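Local coordinates for protein short-chain-enoyl-CoA hydratase (Clostridium acetobutylicum, PDB 5Z7R) that catalyses the reversible hydration of crotonyl-CoA, accepting hexenoyl-CoA but no longer analogues, as a short-chain enoyl-CoA hydratase of butanoate metabolism, at residues V14-I19 against A51-G56; K98-A103 against M117-R122. One frame throughout, in Å; residues are numbered along the deposited sequence.

Contact 1: V14-I19 against A51-G56; sequences VAVVTI and AVILTG
Val17 and Ile53 lie at the middle of a parallel pairing in which five backbone hydrogen bonds alternate between the strands. Val17 N donates to Ile53 O at 2.7 Å, and Val17 O accepts Thr55 N at 2.9 Å. Ala15 likewise gives its N to Ala51 O and takes Ile53 N on its O, and Ile19 N bonds Thr55 O. CA-H...O contacts fill the intervals, among them Thr18 CA to Thr55 O at 3.1 Å. The strands run at 22° to each other and belong to a right-handed beta-alpha-beta crossover, joined by helix 30-45, in the crotonase core sheet. Apolar contacts divide by face. On the face covered by that helix, Val17 straddles two neighbours: with CG1 anti to the backbone N (chi1 177°), the two methyls part, CG1 meeting Leu54 CD1 at 4.0 Å and CG2 meeting Val52 CG1 at 4.1 Å. Leu54 CD1 also touches Ile19 CD1. On the other face, where helix 188-201 packs, Ile53 CD1 meets Val14 CG2 at 4.1 Å. Thr18 and Thr55 stand side by side there, OG1 of Thr18 at 3.7 Å from CG2 of Thr55. The Thr55 hydroxyl instead hydrogen-bonds Ala103 O on the next strand.

Contact 2: K98-A103 against M117-R122; sequences KPVIAA and MSCDIR
The Asp120 carboxylate takes the backbone N-H of Val100 on OD2, at 2.7 Å and an N-H...O angle of 154°, through the lone pair turned away from OD1. CG of Asp120 stands beside its own backbone N (chi1 -65°), which carries the group back across the start of strand 100-104 and brings OD2 to 3.1 Å from Pro99 CA. The second flat group, the Arg122 guanidinium, has Cys119 at its edge: NH1 bonds Cys119 O at 2.8 Å; the oxygen lies nearly in the guanidinium plane, whereas NH1 sits well above the plane of the carbonyl. NH1 also bonds Ala116 O and NE bonds Leu178 O, so backbone carbonyls hold the group's orientation. Nearer Ala102, the arginine chain meets the CB methyl through its CG.

Val100 O receives Ile121 N at 3.3 Å and, weakly, Asp120 N; Ala102 N then bonds Ile121 O at 2.9 Å. This starts the parallel pairing of strands 100-104 and 121-125, neighbours in the crotonase core sheet. Cys119 SG packs against Ala102 CB at 3.8 Å and beside CG2 of Val100. The approach of that CG2 to Cys119 CB, 3.4 Å, is tight, and with CG1 of Val100 almost eclipsing its backbone N (chi1 3°) the detail is doubtful. Ile101 and Ile121 line the other face, CG1 of Ile101 meeting CB of Ile121, with helix 188-201 packed on Ile101.

OD2 of Asp120 also forms a salt bridge with Lys211, and OD1 forms one with Lys159 of the second subunit. Two lysines and a backbone N-H would be expected to keep this buried carboxylate ionised, joining the strand start, helix 204-217, which carries Lys211, and the subunit interface through a single side chain.

In the fold
From the N terminus, strand 14-19 leads through helix 30-45 into strand 51-56, where contact 1 closes its loop. The chain then passes through helix 76-95 to strand 100-104, turns out through strand 107-109 and helix 111-117, which carries the probable catalytic Glu114, and returns at 117-122, where contact 2 closes a shorter loop. The two loops follow in series, neither enclosing nor crossing the other. They meet in one sheet because strands 51-56 and 100-104 are neighbours: Leu54 N bonds Ile101 O at 2.7 Å, and Val52 packs on Val100. Contact 1 thus ties the N-terminal strands to the sheet centre, and contact 2 extends the sheet to strand 121-125, beside the second subunit.

Contact 1: V14-I19 against A51-G56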
ATOM      1  N   VAL A  14      13.622 -21.861  25.783  1.00 40.36           N
ATOM      2  CA  VAL A  14      14.226 -20.711  25.110  1.00 42.83           C
ATOM      3  C   VAL A  14      15.596 -21.014  24.533  1.00 43.56           C
ATOM      4  O   VAL A  14      16.418 -21.642  25.166  1.00 48.65           O
ATOM      5  CB  VAL A  14      14.248 -19.407  25.980  1.00 40.39           C
ATOM      6  CG1 VAL A  14      13.861 -19.655  27.417  1.00 41.58           C
ATOM      7  CG2 VAL A  14      15.570 -18.651  25.894  1.00 38.67           C
ATOM      8  N   ALA A  15      15.852 -20.530  23.331  1.00 40.56           N
ATOM      9  CA  ALA A  15      17.143 -20.711  22.731  1.00 38.34           C
ATOM     10  C   ALA A  15      17.904 -19.420  22.748  1.00 38.24           C
ATOM     11  O   ALA A  15      17.369 -18.378  22.374  1.00 46.11           O
ATOM     12  CB  ALA A  15      16.996 -21.200  21.307  1.00 39.56           C
ATOM     13  N   VAL A  16      19.164 -19.495  23.156  1.00 35.09           N
ATOM     14  CA  VAL A  16      20.058 -18.379  23.122  1.00 32.12           C
ATOM     15  C   VAL A  16      21.008 -18.574  21.961  1.00 31.94           C
ATOM     16  O   VAL A  16      21.624 -19.627  21.807  1.00 38.86           O
ATOM     17  CB  VAL A  16      20.842 -18.263  24.445  1.00 31.80           C
ATOM     18  CG1 VAL A  16      21.663 -16.992  24.487  1.00 29.17           C
ATOM     19  CG2 VAL A  16      19.887 -18.316  25.628  1.00 31.56           C
ATOM     20  N   VAL A  17      21.132 -17.556  21.145  1.00 30.74           N
ATOM     21  CA  VAL A  17      21.974 -17.629  19.992  1.00 29.12           C
ATOM     22  C   VAL A  17      22.964 -16.551  20.236  1.00 30.33           C
ATOM     23  O   VAL A  17      22.588 -15.428  20.556  1.00 35.15           O
ATOM     24  CB  VAL A  17      21.168 -17.372  18.712  1.00 26.47           C
ATOM     25  CG1 VAL A  17      22.051 -17.359  17.478  1.00 25.36           C
ATOM     26  CG2 VAL A  17      20.088 -18.426  18.546  1.00 26.63           C
ATOM     27  N   THR A  18      24.233 -16.885  20.115  1.00 31.35           N
ATOM     28  CA  THR A  18      25.287 -15.942  20.446  1.00 33.37           C
ATOM     29  C   THR A  18      26.222 -15.903  19.297  1.00 33.45           C
ATOM     30  O   THR A  18      26.781 -16.934  18.919  1.00 39.05           O
ATOM     31  CB  THR A  18      26.112 -16.365  21.697  1.00 31.40           C
ATOM     32  OG1 THR A  18      25.255 -16.540  22.841  1.00 34.22           O
ATOM     33  CG2 THR A  18      27.120 -15.350  22.002  1.00 29.91           C
ATOM     34  N   ILE A  19      26.416 -14.730  18.734  1.00 33.99           N
ATOM     35  CA  ILE A  19      27.439 -14.596  17.719  1.00 39.69           C
ATOM     36  C   ILE A  19      28.759 -14.443  18.442  1.00 42.35           C
ATOM     37  O   ILE A  19      28.887 -13.605  19.335  1.00 37.74           O
ATOM     38  CB  ILE A  19      27.196 -13.415  16.791  1.00 40.86           C
ATOM     39  CG1 ILE A  19      26.013 -13.747  15.881  1.00 43.26           C
ATOM     40  CG2 ILE A  19      28.449 -13.141  15.967  1.00 41.90           C
ATOM     41  CD1 ILE A  19      25.193 -12.547  15.501  1.00 43.77           C
ATOM     42  N   ALA A  51      11.010 -19.212  22.327  1.00 29.01           N
ATOM     43  CA  ALA A  51      11.524 -17.871  22.218  1.00 29.55           C
ATOM     44  C   ALA A  51      13.017 -17.913  21.977  1.00 28.75           C
ATOM     45  O   ALA A  51      13.664 -18.947  22.166  1.00 34.05           O
ATOM     46  CB  ALA A  51      11.180 -17.047  23.451  1.00 33.17           C
ATOM     47  N   VAL A  52      13.557 -16.805  21.507  1.00 25.50           N
ATOM     48  CA  VAL A  52      14.949 -16.735  21.138  1.00 26.78           C
ATOM     49  C   VAL A  52      15.551 -15.469  21.706  1.00 28.74           C
ATOM     50  O   VAL A  52      14.895 -14.427  21.729  1.00 33.26           O
ATOM     51  CB  VAL A  52      15.100 -16.718  19.595  1.00 25.52           C
ATOM     52  CG1 VAL A  52      16.527 -16.425  19.172  1.00 25.49           C
ATOM     53  CG2 VAL A  52      14.606 -18.011  19.009  1.00 23.67           C
ATOM     54  N   ILE A  53      16.794 -15.565  22.151  1.00 29.35           N
ATOM     55  CA  ILE A  53      17.552 -14.443  22.572  1.00 30.34           C
ATOM     56  C   ILE A  53      18.786 -14.439  21.726  1.00 31.13           C
ATOM     57  O   ILE A  53      19.480 -15.427  21.602  1.00 34.17           O
ATOM     58  CB  ILE A  53      17.989 -14.564  24.037  1.00 34.13           C
ATOM     59  CG1 ILE A  53      16.767 -14.739  24.943  1.00 37.28           C
ATOM     60  CG2 ILE A  53      18.829 -13.359  24.473  1.00 33.08           C
ATOM     61  CD1 ILE A  53      17.153 -14.935  26.393  1.00 39.50           C
ATOM     62  N   LEU A  54      19.075 -13.288  21.177  1.00 32.04           N
ATOM     63  CA  LEU A  54      20.204 -13.138  20.348  1.00 30.76           C
ATOM     64  C   LEU A  54      21.100 -12.263  21.084  1.00 32.38           C
ATOM     65  O   LEU A  54      20.692 -11.184  21.499  1.00 37.91           O
ATOM     66  CB  LEU A  54      19.818 -12.427  19.058  1.00 29.67           C
ATOM     67  CG  LEU A  54      20.949 -12.112  18.094  1.00 29.82           C
ATOM     68  CD1 LEU A  54      21.666 -13.393  17.675  1.00 29.70           C
ATOM     69  CD2 LEU A  54      20.392 -11.343  16.891  1.00 31.37           C
ATOM     70  N   THR A  55      22.345 -12.658  21.196  1.00 32.49           N
ATOM     71  CA  THR A  55      23.334 -11.715  21.684  1.00 35.94           C
ATOM     72  C   THR A  55      24.675 -11.984  21.053  1.00 36.76           C
ATOM     73  O   THR A  55      24.824 -12.914  20.276  1.00 33.59           O
ATOM     74  CB  THR A  55      23.459 -11.800  23.216  1.00 37.37           C
ATOM     75  OG1 THR A  55      24.167 -10.650  23.684  1.00 38.02           O
ATOM     76  CG2 THR A  55      24.166 -13.129  23.628  1.00 35.59           C
ATOM     77  N   GLY A  56      25.616 -11.111  21.366  1.00 38.18           N
ATOM     78  CA  GLY A  56      27.020 -11.289  21.022  1.00 41.65           C
ATOM     79  C   GLY A  56      27.810 -11.850  22.202  1.00 42.67           C
ATOM     80  O   GLY A  56      27.251 -12.103  23.266  1.00 40.74           O
TER

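Contact 2: K98-A103 against M117-R122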
ATOM      1  N   LYS A  98       8.778 -17.744  16.303  1.00 31.79           N
ATOM      2  CA  LYS A  98       8.954 -17.500  17.735  1.00 34.12           C
ATOM      3  C   LYS A  98       9.501 -16.080  17.923  1.00 31.69           C
ATOM      4  O   LYS A  98      10.259 -15.605  17.103  1.00 34.12           O
ATOM      5  CB  LYS A  98       9.909 -18.505  18.417  1.00 38.18           C
ATOM      6  CG  LYS A  98      10.389 -19.713  17.611  1.00 41.53           C
ATOM      7  CD  LYS A  98       9.346 -20.798  17.428  1.00 43.40           C
ATOM      8  CE  LYS A  98       9.954 -22.022  16.744  1.00 44.38           C
ATOM      9  NZ  LYS A  98       9.171 -23.273  16.978  1.00 45.93           N
ATOM     10  N   PRO A  99       9.158 -15.419  19.028  1.00 28.99           N
ATOM     11  CA  PRO A  99       9.662 -14.100  19.348  1.00 28.09           C
ATOM     12  C   PRO A  99      11.149 -14.088  19.545  1.00 31.20           C
ATOM     13  O   PRO A  99      11.683 -15.017  20.146  1.00 32.73           O
ATOM     14  CB  PRO A  99       9.007 -13.814  20.666  1.00 28.23           C
ATOM     15  CG  PRO A  99       7.700 -14.540  20.560  1.00 29.37           C
ATOM     16  CD  PRO A  99       8.102 -15.826  19.961  1.00 28.89           C
ATOM     17  N   VAL A 100      11.835 -13.059  19.052  1.00 30.12           N
ATOM     18  CA  VAL A 100      13.241 -12.982  19.276  1.00 30.15           C
ATOM     19  C   VAL A 100      13.664 -11.644  19.849  1.00 32.98           C
ATOM     20  O   VAL A 100      13.257 -10.589  19.376  1.00 28.92           O
ATOM     21  CB  VAL A 100      14.092 -13.477  18.072  1.00 30.43           C
ATOM     22  CG1 VAL A 100      13.227 -13.867  16.893  1.00 30.61           C
ATOM     23  CG2 VAL A 100      15.228 -12.552  17.720  1.00 30.55           C
ATOM     24  N   ILE A 101      14.482 -11.750  20.910  1.00 29.96           N
ATOM     25  CA  ILE A 101      14.912 -10.661  21.726  1.00 28.88           C
ATOM     26  C   ILE A 101      16.382 -10.488  21.437  1.00 29.44           C
ATOM     27  O   ILE A 101      17.167 -11.446  21.592  1.00 33.76           O
ATOM     28  CB  ILE A 101      14.701 -11.007  23.230  1.00 30.22           C
ATOM     29  CG1 ILE A 101      13.221 -11.202  23.546  1.00 32.38           C
ATOM     30  CG2 ILE A 101      15.236  -9.929  24.171  1.00 30.99           C
ATOM     31  CD1 ILE A 101      12.983 -12.238  24.627  1.00 32.50           C
ATOM     32  N   ALA A 102      16.759  -9.292  21.017  1.00 26.15           N
ATOM     33  CA  ALA A 102      18.151  -8.916  20.940  1.00 26.69           C
ATOM     34  C   ALA A 102      18.653  -8.378  22.301  1.00 31.51           C
ATOM     35  O   ALA A 102      18.185  -7.320  22.782  1.00 31.44           O
ATOM     36  CB  ALA A 102      18.349  -7.864  19.896  1.00 24.55           C
ATOM     37  N   ALA A 103      19.605  -9.085  22.911  1.00 30.12           N
ATOM     38  CA  ALA A 103      20.286  -8.558  24.075  1.00 30.65           C
ATOM     39  C   ALA A 103      21.543  -7.876  23.608  1.00 30.25           C
ATOM     40  O   ALA A 103      22.586  -8.485  23.406  1.00 31.35           O
ATOM     41  CB  ALA A 103      20.588  -9.654  25.073  1.00 32.35           C
ATOM     42  N   MET A 117      17.721  -4.743  14.749  1.00 26.14           N
ATOM     43  CA  MET A 117      16.420  -4.173  14.283  1.00 24.12           C
ATOM     44  C   MET A 117      15.537  -5.217  13.659  1.00 24.97           C
ATOM     45  O   MET A 117      14.332  -5.003  13.513  1.00 25.52           O
ATOM     46  CB  MET A 117      16.654  -3.084  13.274  1.00 23.76           C
ATOM     47  CG  MET A 117      17.357  -1.912  13.897  1.00 24.23           C
ATOM     48  SD  MET A 117      17.338  -0.387  12.984  1.00 25.90           S
ATOM     49  CE  MET A 117      18.565  -0.584  11.702  1.00 25.12           C
ATOM     50  N   SER A 118      16.126  -6.367  13.329  1.00 24.72           N
ATOM     51  CA  SER A 118      15.398  -7.459  12.726  1.00 24.86           C
ATOM     52  C   SER A 118      14.831  -8.408  13.734  1.00 25.56           C
ATOM     53  O   SER A 118      14.140  -9.333  13.356  1.00 29.08           O
ATOM     54  CB  SER A 118      16.298  -8.237  11.743  1.00 27.04           C
ATOM     55  OG  SER A 118      16.952  -7.365  10.816  1.00 25.80           O
ATOM     56  N   CYS A 119      15.103  -8.208  15.018  1.00 26.87           N
ATOM     57  CA  CYS A 119      14.392  -8.956  16.078  1.00 27.08           C
ATOM     58  C   CYS A 119      13.109  -8.254  16.548  1.00 26.50           C
ATOM     59  O   CYS A 119      12.894  -7.064  16.311  1.00 28.67           O
ATOM     60  CB  CYS A 119      15.301  -9.142  17.291  1.00 29.16           C
ATOM     61  SG  CYS A 119      16.942  -9.791  16.913  1.00 30.50           S
ATOM     62  N   ASP A 120      12.258  -9.006  17.212  1.00 24.74           N
ATOM     63  CA  ASP A 120      11.042  -8.474  17.778  1.00 26.45           C
ATOM     64  C   ASP A 120      11.235  -7.333  18.829  1.00 26.18           C
ATOM     65  O   ASP A 120      10.619  -6.275  18.713  1.00 22.80           O
ATOM     66  CB  ASP A 120      10.258  -9.629  18.387  1.00 27.68           C
ATOM     67  CG  ASP A 120       9.788 -10.609  17.343  1.00 29.73           C
ATOM     68  OD1 ASP A 120       8.957 -10.200  16.519  1.00 30.36           O
ATOM     69  OD2 ASP A 120      10.235 -11.777  17.339  1.00 29.48           O
ATOM     70  N   ILE A 121      12.107  -7.574  19.823  1.00 26.36           N
ATOM     71  CA  ILE A 121      12.328  -6.725  20.981  1.00 25.70           C
ATOM     72  C   ILE A 121      13.819  -6.458  21.145  1.00 27.92           C
ATOM     73  O   ILE A 121      14.634  -7.379  21.102  1.00 32.47           O
ATOM     74  CB  ILE A 121      11.792  -7.437  22.229  1.00 26.21           C
ATOM     75  CG1 ILE A 121      10.271  -7.511  22.168  1.00 26.34           C
ATOM     76  CG2 ILE A 121      12.188  -6.718  23.507  1.00 26.89           C
ATOM     77  CD1 ILE A 121       9.684  -8.667  22.940  1.00 27.86           C
ATOM     78  N   ARG A 122      14.193  -5.206  21.320  1.00 27.03           N
ATOM     79  CA  ARG A 122      15.572  -4.867  21.595  1.00 27.09           C
ATOM     80  C   ARG A 122      15.669  -4.358  23.031  1.00 31.67           C
ATOM     81  O   ARG A 122      14.803  -3.608  23.536  1.00 30.04           O
ATOM     82  CB  ARG A 122      16.071  -3.761  20.673  1.00 27.58           C
ATOM     83  CG  ARG A 122      16.409  -4.226  19.265  1.00 26.10           C
ATOM     84  CD  ARG A 122      16.213  -3.166  18.164  1.00 27.11           C
ATOM     85  NE  ARG A 122      14.834  -2.704  18.045  1.00 25.68           N
ATOM     86  CZ  ARG A 122      13.811  -3.454  17.683  1.00 27.11           C
ATOM     87  NH1 ARG A 122      13.972  -4.745  17.384  1.00 31.54           N
ATOM     88  NH2 ARG A 122      12.603  -2.917  17.622  1.00 27.88           N
TER